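Phikz039 (PDB 3ZBQ) is PhuZ, a phage-encoded member of the tubulin/FtsZ family, with a guanine-nucleotide pocket that holds GDP in this model. Local coordinates at residues C31-V37 against N48-I52. Coordinates in Å, arbitrary orientation, origin at the centre of the assembly. Residue numbers count along the deposited sequence, not the author numbering.
Sequences CYIDTSV and NTIII
Two parallel strands pair at the edge of the central sheet: 49-51, the outermost strand on this side, lies against 30-34, which is paired on its other flank with strand 7-12. Both are extended; the axes of 31-34 and 49-51 approach to 4.7 Å, with N-to-C directions 6° apart, and Tyr-32 is level with Thr-49, Ile-33 with Ile-50 and Asp-34 with Ile-51. Toward 48-52, strand 30-34 bonds through Tyr-32 and Asp-34: Tyr-32 N to Asn-48 O (2.8 Å), Ile-50 N to Tyr-32 O (2.8 Å), Asp-34 N to Ile-50 O (3.1 Å) and Ile-52 N to Asp-34 O (2.7 Å); Cys-31 and Ile-33 bond to Ile-9, Phe-11 and Gly-13 on the far side. The parallel order 49-51, 30-34, 7-12, 97-103, 127-133, 163-168 is the 321456 order of the Rossmann-like nucleotide-binding half of the tubulin/FtsZ fold; strand 30-34 ends at the pocket, where the Asp-34 side chain comes about 4 Å from the bound GDP. One face carries Ile-33 and Ile-50, both packed on Ile-88 of helix 85-91; on the other are Tyr-32, Thr-49, Asp-34 and Ile-51. The register puts Tyr-32 CB 3.7 Å from Thr-49 OG1; chi1 m brings Tyr-32 CE1 3.9 Å from Asn-48 ND2, and the ring meets Phe-17 edge-to-face. Asp-34, chi1 t, turns its carboxylate away from 48-52; OD1 accepts from Thr-35 N (2.6 Å) and OD2 from Asn-39 ND2. Past Thr-35 the chain bends so that Val-37 CG1 touches Ile-51 CG2 (3.8 Å). Where the pairing ends, one water donates to Thr-35 O (2.8 Å) and Ile-52 O (2.9 Å).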
ATOM      1  N   CYS A  31      -8.929  10.465  -4.215  1.00  7.38           N
ATOM      2  CA  CYS A  31      -8.653  11.534  -3.273  1.00  8.31           C
ATOM      3  C   CYS A  31      -7.234  11.420  -2.767  1.00  6.74           C
ATOM      4  O   CYS A  31      -6.591  10.365  -2.909  1.00  7.51           O
ATOM      5  CB  CYS A  31      -9.666  11.548  -2.123  1.00  7.29           C
ATOM      6  SG  CYS A  31      -9.638  10.092  -1.052  1.00  9.89           S
ATOM      7  N   TYR A  32      -6.745  12.515  -2.190  1.00  6.74           N
ATOM      8  CA  TYR A  32      -5.340  12.648  -1.835  1.00  6.95           C
ATOM      9  C   TYR A  32      -5.186  13.160  -0.414  1.00  7.62           C
ATOM     10  O   TYR A  32      -5.828  14.137  -0.028  1.00  7.91           O
ATOM     11  CB  TYR A  32      -4.666  13.663  -2.746  1.00  7.31           C
ATOM     12  CG  TYR A  32      -4.590  13.297  -4.204  1.00  7.82           C
ATOM     13  CD1 TYR A  32      -5.648  13.572  -5.069  1.00 10.73           C
ATOM     14  CD2 TYR A  32      -3.439  12.730  -4.731  1.00  9.53           C
ATOM     15  CE1 TYR A  32      -5.563  13.267  -6.421  1.00 11.52           C
ATOM     16  CE2 TYR A  32      -3.350  12.412  -6.078  1.00 11.64           C
ATOM     17  CZ  TYR A  32      -4.412  12.687  -6.911  1.00 11.40           C
ATOM     18  OH  TYR A  32      -4.316  12.384  -8.246  1.00 12.37           O
ATOM     19  N   ILE A  33      -4.328  12.504   0.358  1.00  4.92           N
ATOM     20  CA  ILE A  33      -4.083  12.895   1.740  1.00  4.96           C
ATOM     21  C   ILE A  33      -2.583  12.919   1.995  1.00  5.57           C
ATOM     22  O   ILE A  33      -1.883  11.941   1.740  1.00  4.89           O
ATOM     23  CB  ILE A  33      -4.746  11.923   2.752  1.00  6.53           C
ATOM     24  CG1 ILE A  33      -6.205  11.631   2.379  1.00  7.11           C
ATOM     25  CG2 ILE A  33      -4.671  12.487   4.169  1.00  9.07           C
ATOM     26  CD1 ILE A  33      -6.360  10.457   1.458  1.00 13.92           C
ATOM     27  N   ASP A  34      -2.085  14.039   2.503  1.00  6.40           N
ATOM     28  CA  ASP A  34      -0.653  14.175   2.755  1.00  6.96           C
ATOM     29  C   ASP A  34      -0.418  15.150   3.894  1.00  8.37           C
ATOM     30  O   ASP A  34      -1.362  15.735   4.439  1.00  7.59           O
ATOM     31  CB  ASP A  34       0.056  14.676   1.496  1.00  8.38           C
ATOM     32  CG  ASP A  34       1.535  14.318   1.461  1.00 10.30           C
ATOM     33  OD1 ASP A  34       2.097  13.900   2.504  1.00  5.18           O
ATOM     34  OD2 ASP A  34       2.136  14.456   0.372  1.00 11.51           O
ATOM     35  N   THR A  35       0.849  15.318   4.248  1.00  6.36           N
ATOM     36  CA  THR A  35       1.271  16.279   5.269  1.00  7.57           C
ATOM     37  C   THR A  35       2.118  17.372   4.625  1.00  8.86           C
ATOM     38  O   THR A  35       2.886  18.070   5.294  1.00  9.05           O
ATOM     39  CB  THR A  35       2.106  15.589   6.354  1.00  6.62           C
ATOM     40  OG1 THR A  35       3.239  14.974   5.732  1.00  5.59           O
ATOM     41  CG2 THR A  35       1.279  14.503   7.064  1.00  6.92           C
ATOM     42  N   SER A  36       1.973  17.525   3.316  1.00  8.42           N
ATOM     43  CA  SER A  36       2.873  18.378   2.546  1.00 12.36           C
ATOM     44  C   SER A  36       2.127  19.037   1.390  1.00 12.12           C
ATOM     45  O   SER A  36       1.391  18.363   0.667  1.00 15.10           O
ATOM     46  CB  SER A  36       4.029  17.526   2.015  1.00 17.71           C
ATOM     47  OG  SER A  36       4.685  18.132   0.915  1.00 21.19           O
ATOM     48  N   VAL A  37       2.294  20.351   1.226  1.00 10.25           N
ATOM     49  CA  VAL A  37       1.684  21.048   0.087  1.00 12.33           C
ATOM     50  C   VAL A  37       2.568  20.940  -1.149  1.00 17.76           C
ATOM     51  O   VAL A  37       2.103  21.104  -2.272  1.00 17.57           O
ATOM     52  CB  VAL A  37       1.371  22.530   0.393  1.00 15.69           C
ATOM     53  CG1 VAL A  37       0.461  22.628   1.593  1.00 13.58           C
ATOM     54  CG2 VAL A  37       2.655  23.315   0.643  1.00 15.78           C
ATOM     55  N   ASN A  48     -10.628  17.383  -3.714  1.00 14.50           N
ATOM     56  CA  ASN A  48     -10.145  16.003  -3.648  1.00 13.19           C
ATOM     57  C   ASN A  48      -8.892  15.788  -2.794  1.00 11.90           C
ATOM     58  O   ASN A  48      -8.338  14.689  -2.756  1.00  8.93           O
ATOM     59  CB  ASN A  48      -9.941  15.424  -5.060  1.00 13.83           C
ATOM     60  CG  ASN A  48      -8.768  16.052  -5.801  1.00 16.89           C
ATOM     61  OD1 ASN A  48      -8.029  16.886  -5.261  1.00 14.81           O
ATOM     62  ND2 ASN A  48      -8.588  15.647  -7.047  1.00 15.22           N
ATOM     63  N   THR A  49      -8.450  16.832  -2.102  1.00  9.47           N
ATOM     64  CA  THR A  49      -7.184  16.767  -1.381  1.00  8.82           C
ATOM     65  C   THR A  49      -7.332  17.290   0.035  1.00  8.35           C
ATOM     66  O   THR A  49      -7.974  18.322   0.258  1.00  9.25           O
ATOM     67  CB  THR A  49      -6.107  17.593  -2.111  1.00  8.56           C
ATOM     68  OG1 THR A  49      -5.919  17.062  -3.431  1.00 10.94           O
ATOM     69  CG2 THR A  49      -4.764  17.575  -1.350  1.00  8.53           C
ATOM     70  N   ILE A  50      -6.763  16.559   0.989  1.00  5.65           N
ATOM     71  CA  ILE A  50      -6.655  17.023   2.370  1.00  8.41           C
ATOM     72  C   ILE A  50      -5.182  17.039   2.747  1.00  8.19           C
ATOM     73  O   ILE A  50      -4.508  16.007   2.687  1.00  7.16           O
ATOM     74  CB  ILE A  50      -7.410  16.108   3.362  1.00  9.28           C
ATOM     75  CG1 ILE A  50      -8.914  16.264   3.198  1.00 10.24           C
ATOM     76  CG2 ILE A  50      -7.027  16.454   4.799  1.00 10.67           C
ATOM     77  CD1 ILE A  50      -9.714  15.276   4.039  1.00 13.06           C
ATOM     78  N   ILE A  51      -4.686  18.215   3.116  1.00  7.63           N
ATOM     79  CA  ILE A  51      -3.315  18.365   3.600  1.00  7.58           C
ATOM     80  C   ILE A  51      -3.342  18.572   5.114  1.00 10.01           C
ATOM     81  O   ILE A  51      -3.995  19.488   5.610  1.00 11.88           O
ATOM     82  CB  ILE A  51      -2.603  19.537   2.911  1.00  8.39           C
ATOM     83  CG1 ILE A  51      -2.617  19.343   1.395  1.00 11.43           C
ATOM     84  CG2 ILE A  51      -1.157  19.671   3.418  1.00  9.94           C
ATOM     85  CD1 ILE A  51      -2.008  18.016   0.942  1.00  8.72           C
ATOM     86  N   ILE A  52      -2.660  17.698   5.850  1.00  7.41           N
ATOM     87  CA  ILE A  52      -2.678  17.756   7.307  1.00  9.68           C
ATOM     88  C   ILE A  52      -1.512  18.607   7.775  1.00 14.09           C
ATOM     89  O   ILE A  52      -0.350  18.216   7.632  1.00 10.95           O
ATOM     90  CB  ILE A  52      -2.567  16.358   7.919  1.00  8.43           C
ATOM     91  CG1 ILE A  52      -3.722  15.476   7.418  1.00  8.12           C
ATOM     92  CG2 ILE A  52      -2.599  16.423   9.440  1.00 11.67           C
ATOM     93  CD1 ILE A  52      -3.604  14.029   7.864  1.00 12.24           C
TER
HETATM   94  O   HOH W   1       2.533  18.665   7.991  1.00 10.35           O